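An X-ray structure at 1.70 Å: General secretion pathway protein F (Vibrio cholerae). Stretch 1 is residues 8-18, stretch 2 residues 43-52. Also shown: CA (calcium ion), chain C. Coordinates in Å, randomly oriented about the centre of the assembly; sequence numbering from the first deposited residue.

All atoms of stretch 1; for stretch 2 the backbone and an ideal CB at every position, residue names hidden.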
# COMPACT_ATOMS: atom_id res chain seq x y z
N GLY B 8 -13.93 -12.73 -10.73
CA GLY B 8 -12.83 -12.50 -9.75
C GLY B 8 -12.96 -11.18 -9.01
O GLY B 8 -14.06 -10.82 -8.54
N ILE B 9 -11.86 -10.45 -8.90
CA ILE B 9 -11.83 -9.16 -8.22
C ILE B 9 -11.38 -8.06 -9.18
O ILE B 9 -10.92 -8.34 -10.28
CB ILE B 9 -10.92 -9.18 -6.95
CG1 ILE B 9 -9.44 -9.32 -7.31
CG2 ILE B 9 -11.37 -10.32 -5.99
CD1 ILE B 9 -8.50 -9.15 -6.12
N SER B 10 -11.53 -6.81 -8.76
CA SER B 10 -11.24 -5.69 -9.64
C SER B 10 -9.74 -5.47 -9.77
O SER B 10 -8.95 -5.95 -8.95
CB SER B 10 -11.93 -4.42 -9.13
OG SER B 10 -11.39 -4.01 -7.89
N THR B 11 -9.36 -4.76 -10.82
CA THR B 11 -7.97 -4.39 -11.06
C THR B 11 -7.42 -3.59 -9.87
O THR B 11 -6.34 -3.91 -9.38
CB THR B 11 -7.84 -3.63 -12.40
OG1 THR B 11 -8.42 -4.45 -13.43
CG2 THR B 11 -6.39 -3.34 -12.77
N PRO B 12 -8.17 -2.57 -9.39
CA PRO B 12 -7.69 -1.91 -8.17
C PRO B 12 -7.54 -2.81 -6.96
O PRO B 12 -6.60 -2.65 -6.18
CB PRO B 12 -8.72 -0.81 -7.89
CG PRO B 12 -9.79 -0.97 -8.85
CD PRO B 12 -9.38 -1.93 -9.93
N ASP B 13 -8.45 -3.76 -6.78
CA ASP B 13 -8.36 -4.59 -5.58
C ASP B 13 -7.22 -5.59 -5.67
O ASP B 13 -6.58 -5.88 -4.66
CB ASP B 13 -9.69 -5.24 -5.27
CG ASP B 13 -10.63 -4.29 -4.55
OD1 ASP B 13 -10.16 -3.46 -3.73
OD2 ASP B 13 -11.84 -4.38 -4.81
N LEU B 14 -6.93 -6.10 -6.86
CA LEU B 14 -5.72 -6.94 -6.99
C LEU B 14 -4.45 -6.13 -6.69
O LEU B 14 -3.56 -6.60 -5.99
CB LEU B 14 -5.60 -7.59 -8.37
CG LEU B 14 -4.41 -8.55 -8.51
CD1 LEU B 14 -4.56 -9.74 -7.55
CD2 LEU B 14 -4.28 -9.01 -9.95
N ALA B 15 -4.39 -4.91 -7.21
CA ALA B 15 -3.25 -4.02 -6.96
C ALA B 15 -3.06 -3.73 -5.48
O ALA B 15 -1.93 -3.72 -4.98
CB ALA B 15 -3.43 -2.73 -7.74
N LEU B 16 -4.17 -3.52 -4.78
CA LEU B 16 -4.14 -3.20 -3.37
C LEU B 16 -3.55 -4.38 -2.61
O LEU B 16 -2.55 -4.21 -1.89
CB LEU B 16 -5.54 -2.88 -2.87
CG LEU B 16 -5.75 -2.73 -1.36
CD1 LEU B 16 -4.86 -1.61 -0.81
CD2 LEU B 16 -7.22 -2.48 -1.05
N ILE B 17 -4.15 -5.56 -2.73
CA ILE B 17 -3.67 -6.69 -1.91
C ILE B 17 -2.26 -7.08 -2.29
O ILE B 17 -1.49 -7.50 -1.42
CB ILE B 17 -4.65 -7.90 -1.89
CG1 ILE B 17 -4.81 -8.52 -3.29
CG2 ILE B 17 -6.01 -7.49 -1.27
CD1 ILE B 17 -5.74 -9.80 -3.36
N THR B 18 -1.88 -6.93 -3.56
CA THR B 18 -0.53 -7.33 -3.97
C THR B 18 0.52 -6.36 -3.38
O THR B 18 1.56 -6.79 -2.87
CB THR B 18 -0.41 -7.47 -5.51
OG1 THR B 18 -1.40 -8.41 -5.98
CG2 THR B 18 0.96 -7.97 -5.89
N UNK B 43 -11.72 -4.29 2.91
CA UNK B 43 -13.10 -3.78 2.94
C UNK B 43 -14.07 -4.74 2.30
O UNK B 43 -15.28 -4.65 2.53
CB UNK B 43 -13.19 -2.42 2.24
N UNK B 44 -13.55 -5.64 1.46
CA UNK B 44 -14.35 -6.52 0.62
C UNK B 44 -14.46 -7.91 1.27
O UNK B 44 -13.48 -8.64 1.33
CB UNK B 44 -13.74 -6.62 -0.78
N UNK B 45 -15.65 -8.27 1.79
CA UNK B 45 -15.79 -9.59 2.42
C UNK B 45 -15.25 -10.79 1.62
O UNK B 45 -14.68 -11.71 2.22
CB UNK B 45 -17.27 -9.83 2.71
N UNK B 46 -15.45 -10.81 0.30
CA UNK B 46 -15.01 -11.94 -0.52
C UNK B 46 -13.50 -12.05 -0.51
O UNK B 46 -12.94 -13.15 -0.54
CB UNK B 46 -15.52 -11.80 -1.96
N UNK B 47 -12.85 -10.89 -0.51
CA UNK B 47 -11.40 -10.84 -0.54
C UNK B 47 -10.85 -11.27 0.82
O UNK B 47 -9.90 -12.05 0.88
CB UNK B 47 -10.91 -9.44 -0.91
N UNK B 48 -11.47 -10.78 1.90
CA UNK B 48 -11.11 -11.21 3.25
C UNK B 48 -11.20 -12.73 3.39
O UNK B 48 -10.28 -13.40 3.86
CB UNK B 48 -12.02 -10.53 4.28
N UNK B 49 -12.31 -13.30 2.94
CA UNK B 49 -12.50 -14.74 3.00
C UNK B 49 -11.38 -15.49 2.29
O UNK B 49 -10.86 -16.49 2.80
CB UNK B 49 -13.85 -15.12 2.39
N UNK B 50 -11.06 -15.03 1.09
CA UNK B 50 -10.03 -15.65 0.27
C UNK B 50 -8.69 -15.59 0.98
O UNK B 50 -8.01 -16.60 1.06
CB UNK B 50 -9.94 -14.97 -1.10
N UNK B 51 -8.35 -14.43 1.52
CA UNK B 51 -7.05 -14.26 2.20
C UNK B 51 -6.93 -15.06 3.49
O UNK B 51 -5.87 -15.62 3.80
CB UNK B 51 -6.82 -12.78 2.51
N UNK B 52 -8.03 -15.18 4.23
CA UNK B 52 -8.03 -15.99 5.45
C UNK B 52 -7.82 -17.46 5.07
O UNK B 52 -7.06 -18.18 5.72
CB UNK B 52 -9.33 -15.81 6.23
CA CA C . -10.03 0.98 3.47

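Position 43 precedes the helix, and its CA-to-CB bond runs sideways to stretch 1, with nothing of that stretch within 5.5 Å of the ideal CB. The calcium ion is the visible cue: an acidic or amide side chain long enough to reach it would suit. The residue is Glu43, whose OE2 binds CA at 2.3 Å; three waters and atoms elsewhere in the structure complete the shell.

At position 44, phi/psi of -99/108 is non-helical, and the helix begins at the next residue. The ideal CB points toward stretch 1 and lies 5.0 Å from Asp13 OD2, a gap that invites a long donor, lysine or arginine, although a shorter polar residue could also stand here. Lys44 is found. Its NZ donates to Asp13 OD2 at 2.8 Å, a hydrogen bond within a salt bridge, and water 1 joins the same pair, donating to Asp13 OD1 at 2.9 Å and accepting a weak bond from Lys44 NZ at 3.3 Å. At the start of the stretch 1 helix, Asp13 N donates to Ser10 OG at 3.2 Å, a capping bond made by the backbone.

Position 45 opens the helix out of reach of stretch 1. Its phi of -49° is compatible with proline and with many other residues; Pro45 occupies it. Position 46 points toward stretch 1 but has no partner near its ideal CB, so a long polar chain is plausible. Arg46 makes no contact there.

Position 47 has the clearest apolar signature. Its ideal CB points toward stretch 1, 5.2 Å from Ile9 CG2 and 5.3 Å from Ile17 CG2, leaving room for a medium aliphatic side chain such as isoleucine, leucine or valine. Ile47 has chi1 m and chi2 t. Its CG1 meets Ile9 CG2 at 3.8 Å, its CG2 meets Ile17 CG2 at 3.9 Å, and its CD1 reaches Asp13 CB at 3.7 Å, so one side chain touches three residues.

Positions 48 and 49 are out of reach, and polar residues suit them: Arg48, and Thr49, whose OG1 donates to Pro45 O at 3.0 Å.

Position 50 points toward stretch 1, and its ideal CB lies 7.0 Å from Ile17 CD1, so a long apolar chain could reach that methyl. The selenomethionine Met50 extends with chi1 and chi2 both t, then turns at chi3 (p) to bring CE within 3.8 Å of Ile17 CD1.

Position 51 is similarly directed, its ideal CB 6.6 Å from Ile17 CG2, and leucine, isoleucine or methionine would fit. Leu51 CD1 packs against Ile17 CG2 at 4.0 Å. Position 52 is out of reach and permissive; it is Val52.

Stretch 2 (43-52) EKPRIRTMLV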
# COMPACT_ATOMS: atom_id res chain seq x y z
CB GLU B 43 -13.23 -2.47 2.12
CG GLU B 43 -12.30 -1.38 2.50
CD GLU B 43 -12.54 -0.09 1.73
OE1 GLU B 43 -13.48 -0.01 0.91
OE2 GLU B 43 -11.78 0.87 1.97
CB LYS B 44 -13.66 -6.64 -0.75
CG LYS B 44 -13.52 -5.31 -1.54
CD LYS B 44 -14.86 -4.92 -2.15
CE LYS B 44 -14.71 -4.16 -3.47
NZ LYS B 44 -13.80 -3.01 -3.35
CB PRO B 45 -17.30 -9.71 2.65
CG PRO B 45 -17.73 -8.30 2.86
CD PRO B 45 -16.89 -7.48 1.91
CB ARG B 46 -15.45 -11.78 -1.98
CG ARG B 46 -16.88 -12.11 -2.29
CD ARG B 46 -17.07 -12.14 -3.82
NE ARG B 46 -18.28 -12.83 -4.24
CZ ARG B 46 -18.39 -14.15 -4.42
NH1 ARG B 46 -17.36 -14.97 -4.18
NH2 ARG B 46 -19.53 -14.66 -4.82
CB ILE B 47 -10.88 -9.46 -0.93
CG1 ILE B 47 -11.24 -9.16 -2.39
CG2 ILE B 47 -9.35 -9.38 -0.71
CD1 ILE B 47 -10.87 -7.77 -2.86
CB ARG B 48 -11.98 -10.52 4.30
CG ARG B 48 -11.57 -10.84 5.73
CD ARG B 48 -12.25 -9.92 6.73
NE ARG B 48 -13.70 -10.01 6.62
CZ ARG B 48 -14.51 -9.10 6.07
NH1 ARG B 48 -14.06 -7.95 5.55
NH2 ARG B 48 -15.82 -9.35 6.05
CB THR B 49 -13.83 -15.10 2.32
OG1 THR B 49 -14.88 -14.53 3.09
CG2 THR B 49 -14.01 -16.59 2.22
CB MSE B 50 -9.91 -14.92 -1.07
CG MSE B 50 -8.75 -15.36 -1.93
SE MSE B 50 -8.82 -14.41 -3.63
CE MSE B 50 -8.25 -12.63 -3.00
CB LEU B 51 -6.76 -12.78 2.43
CG LEU B 51 -6.50 -12.02 1.11
CD1 LEU B 51 -6.45 -10.53 1.36
CD2 LEU B 51 -5.23 -12.53 0.42
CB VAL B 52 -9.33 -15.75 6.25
CG1 VAL B 52 -9.50 -16.78 7.38
CG2 VAL B 52 -9.32 -14.35 6.85
O HOH W 1 -11.27 -2.44 -1.27
O HOH W 2 -8.85 -0.36 1.83
O HOH W 3 -10.17 -1.06 4.59
O HOH W 4 -11.61 1.24 5.24
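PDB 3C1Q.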